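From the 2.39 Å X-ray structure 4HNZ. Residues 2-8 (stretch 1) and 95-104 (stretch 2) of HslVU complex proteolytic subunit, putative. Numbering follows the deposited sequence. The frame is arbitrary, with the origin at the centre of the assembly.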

# COMPACT_ATOMS: atom_id res chain seq x y z
N THR A 2 -1.94 4.57 -30.96
CA THR A 2 -3.14 5.17 -31.52
C THR A 2 -3.56 4.36 -32.72
O THR A 2 -2.80 4.22 -33.67
CB THR A 2 -2.89 6.61 -31.96
OG1 THR A 2 -2.33 7.36 -30.86
CG2 THR A 2 -4.16 7.25 -32.38
N ILE A 3 -4.73 3.72 -32.63
CA ILE A 3 -5.37 3.10 -33.72
C ILE A 3 -6.68 3.85 -33.92
O ILE A 3 -7.46 4.01 -32.98
CB ILE A 3 -5.73 1.62 -33.46
CG1 ILE A 3 -4.60 0.84 -32.83
CG2 ILE A 3 -6.16 0.93 -34.75
CD1 ILE A 3 -3.41 0.71 -33.69
N LEU A 4 -6.95 4.24 -35.16
CA LEU A 4 -8.11 5.05 -35.48
C LEU A 4 -8.76 4.53 -36.73
O LEU A 4 -8.09 4.24 -37.74
CB LEU A 4 -7.69 6.47 -35.69
CG LEU A 4 -8.75 7.38 -36.25
CD1 LEU A 4 -9.84 7.60 -35.23
CD2 LEU A 4 -8.20 8.73 -36.67
N SER A 5 -10.08 4.42 -36.69
CA SER A 5 -10.87 4.05 -37.87
C SER A 5 -11.91 5.14 -38.12
O SER A 5 -12.60 5.55 -37.20
CB SER A 5 -11.59 2.72 -37.63
OG SER A 5 -12.42 2.38 -38.73
N VAL A 6 -12.03 5.58 -39.36
CA VAL A 6 -13.06 6.51 -39.77
C VAL A 6 -13.81 5.99 -41.01
O VAL A 6 -13.18 5.63 -41.99
CB VAL A 6 -12.42 7.85 -40.19
CG1 VAL A 6 -13.48 8.84 -40.58
CG2 VAL A 6 -11.54 8.39 -39.07
N ARG A 7 -15.12 5.92 -40.91
CA ARG A 7 -15.96 5.57 -42.01
C ARG A 7 -16.70 6.84 -42.41
O ARG A 7 -17.39 7.43 -41.60
CB ARG A 7 -16.97 4.47 -41.58
CG ARG A 7 -17.98 4.08 -42.66
CD ARG A 7 -18.89 2.90 -42.23
NE ARG A 7 -18.17 1.63 -42.28
CZ ARG A 7 -17.61 1.01 -41.23
NH1 ARG A 7 -17.71 1.52 -40.00
NH2 ARG A 7 -16.92 -0.13 -41.40
N LYS A 8 -16.56 7.22 -43.66
CA LYS A 8 -17.37 8.29 -44.23
C LYS A 8 -17.71 7.98 -45.70
O LYS A 8 -16.82 7.74 -46.51
CB LYS A 8 -16.66 9.64 -44.14
CG LYS A 8 -17.48 10.81 -44.69
CD LYS A 8 -16.71 12.11 -44.58
CE LYS A 8 -17.53 13.35 -44.90
NZ LYS A 8 -16.87 14.60 -44.35
N LEU A 95 -8.48 -4.25 -29.67
CA LEU A 95 -8.58 -4.52 -31.14
C LEU A 95 -9.60 -3.68 -31.75
O LEU A 95 -10.61 -3.40 -31.11
CB LEU A 95 -8.99 -5.95 -31.42
CG LEU A 95 -8.15 -7.03 -30.78
CD1 LEU A 95 -8.76 -8.37 -31.10
CD2 LEU A 95 -6.66 -6.99 -31.22
N ILE A 96 -9.33 -3.21 -32.94
CA ILE A 96 -10.39 -2.69 -33.80
C ILE A 96 -10.42 -3.58 -35.02
O ILE A 96 -9.39 -3.82 -35.66
CB ILE A 96 -10.12 -1.26 -34.25
CG1 ILE A 96 -10.24 -0.32 -33.07
CG2 ILE A 96 -11.16 -0.85 -35.28
CD1 ILE A 96 -9.97 1.14 -33.41
N VAL A 97 -11.63 -4.04 -35.36
CA VAL A 97 -11.85 -4.88 -36.54
C VAL A 97 -12.71 -4.10 -37.50
O VAL A 97 -13.82 -3.72 -37.13
CB VAL A 97 -12.67 -6.15 -36.23
CG1 VAL A 97 -12.38 -7.24 -37.27
CG2 VAL A 97 -12.38 -6.67 -34.86
N CYS A 98 -12.29 -4.02 -38.76
CA CYS A 98 -13.05 -3.41 -39.83
C CYS A 98 -13.35 -4.28 -41.01
O CYS A 98 -12.50 -5.00 -41.51
CB CYS A 98 -12.25 -2.29 -40.46
SG CYS A 98 -12.13 -0.90 -39.39
N SER A 99 -14.60 -4.17 -41.45
CA SER A 99 -14.98 -4.55 -42.78
C SER A 99 -15.53 -3.30 -43.43
O SER A 99 -15.62 -2.23 -42.81
CB SER A 99 -16.02 -5.65 -42.76
OG SER A 99 -17.22 -5.15 -42.24
N ALA A 100 -15.93 -3.44 -44.69
CA ALA A 100 -16.56 -2.33 -45.40
C ALA A 100 -17.86 -1.96 -44.70
O ALA A 100 -18.13 -0.78 -44.50
CB ALA A 100 -16.81 -2.70 -46.85
N GLU A 101 -18.60 -2.97 -44.23
CA GLU A 101 -19.87 -2.74 -43.55
C GLU A 101 -19.74 -2.30 -42.08
O GLU A 101 -20.42 -1.38 -41.66
CB GLU A 101 -20.76 -4.00 -43.60
CG GLU A 101 -21.48 -4.22 -44.92
CD GLU A 101 -20.53 -4.26 -46.10
OE1 GLU A 101 -19.48 -4.95 -45.98
OE2 GLU A 101 -20.80 -3.56 -47.12
N GLU A 102 -18.88 -2.98 -41.32
CA GLU A 102 -18.91 -2.93 -39.86
C GLU A 102 -17.54 -2.60 -39.30
O GLU A 102 -16.51 -3.04 -39.80
CB GLU A 102 -19.37 -4.30 -39.26
CG GLU A 102 -20.74 -4.84 -39.71
CD GLU A 102 -20.92 -6.36 -39.47
OE1 GLU A 102 -20.55 -7.19 -40.35
OE2 GLU A 102 -21.48 -6.75 -38.41
N THR A 103 -17.55 -1.85 -38.20
CA THR A 103 -16.38 -1.67 -37.36
C THR A 103 -16.72 -1.99 -35.90
O THR A 103 -17.69 -1.46 -35.34
CB THR A 103 -15.87 -0.20 -37.42
OG1 THR A 103 -15.68 0.21 -38.78
CG2 THR A 103 -14.59 -0.07 -36.70
N LEU A 104 -15.86 -2.76 -35.27
CA LEU A 104 -15.98 -3.06 -33.85
C LEU A 104 -14.68 -2.86 -33.12
O LEU A 104 -13.62 -3.24 -33.57
CB LEU A 104 -16.36 -4.53 -33.62
CG LEU A 104 -17.71 -4.80 -34.21
CD1 LEU A 104 -17.54 -5.73 -35.38
CD2 LEU A 104 -18.65 -5.39 -33.17
O HOH W 1 -15.09 3.21 -38.50

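Strand 3-8 packs against the strand that includes residues 95-98 and against the turn that follows it, the two strands running in roughly the same direction at 28°. With axes no closer than 8.4 Å, they meet through side chains, and alternation along stretch 1 sends Ile-3, Ser-5 and Arg-7 toward stretch 2 while Leu-4 and Val-6 point away. Polar contacts concentrate at Arg-7, whose guanidinium is held at its edge by acceptors from the turn region and from Thr-103 at the start of the next strand. NE donates to the carbonyl of Ala-100 (NE to O, 3.3 Å), and NH1 donates to the hydroxyl of Thr-103 (NH1 to OG1, 2.7 Å). NH2 donates to the same hydroxyl (NH2 to Thr-103 OG1, 2.9 Å), so that one oxygen bridges both terminal nitrogens; Arg-7 NH2 adds weak bonds to Ser-99 O (2.8 Å, bent to 125°) and to Ala-100 O (3.4 Å). All three guanidinium nitrogens therefore find acceptors, two of them main-chain carbonyls, with no carboxylate taking part. The backbone of Glu-101 lies over one face of the group, its C atom 3.6 Å from Arg-7 NH2. The turn is itself braced: Ser-99 N donates to Glu-102 O (2.8 Å), and Glu-102 N returns a bond to Ser-99 OG (2.9 Å). Beyond it, Val-97 and Leu-104 pair through both N-to-O bonds, Val-97 N to Leu-104 O at 2.8 Å and Leu-104 N to Val-97 O at 2.9 Å. Water 1 links the two stretches, 2.8 Å from Ser-5 OG and 3.1 Å from Thr-103 OG1; Ser-5 OG is also hydrogen-bonded elsewhere in the structure and lies 3.4 Å from Cys-98 SG. Toward the start of strand 3-8 the contact turns apolar, Ile-3 CG2 meeting Ile-96 CD1 at 4.0 Å.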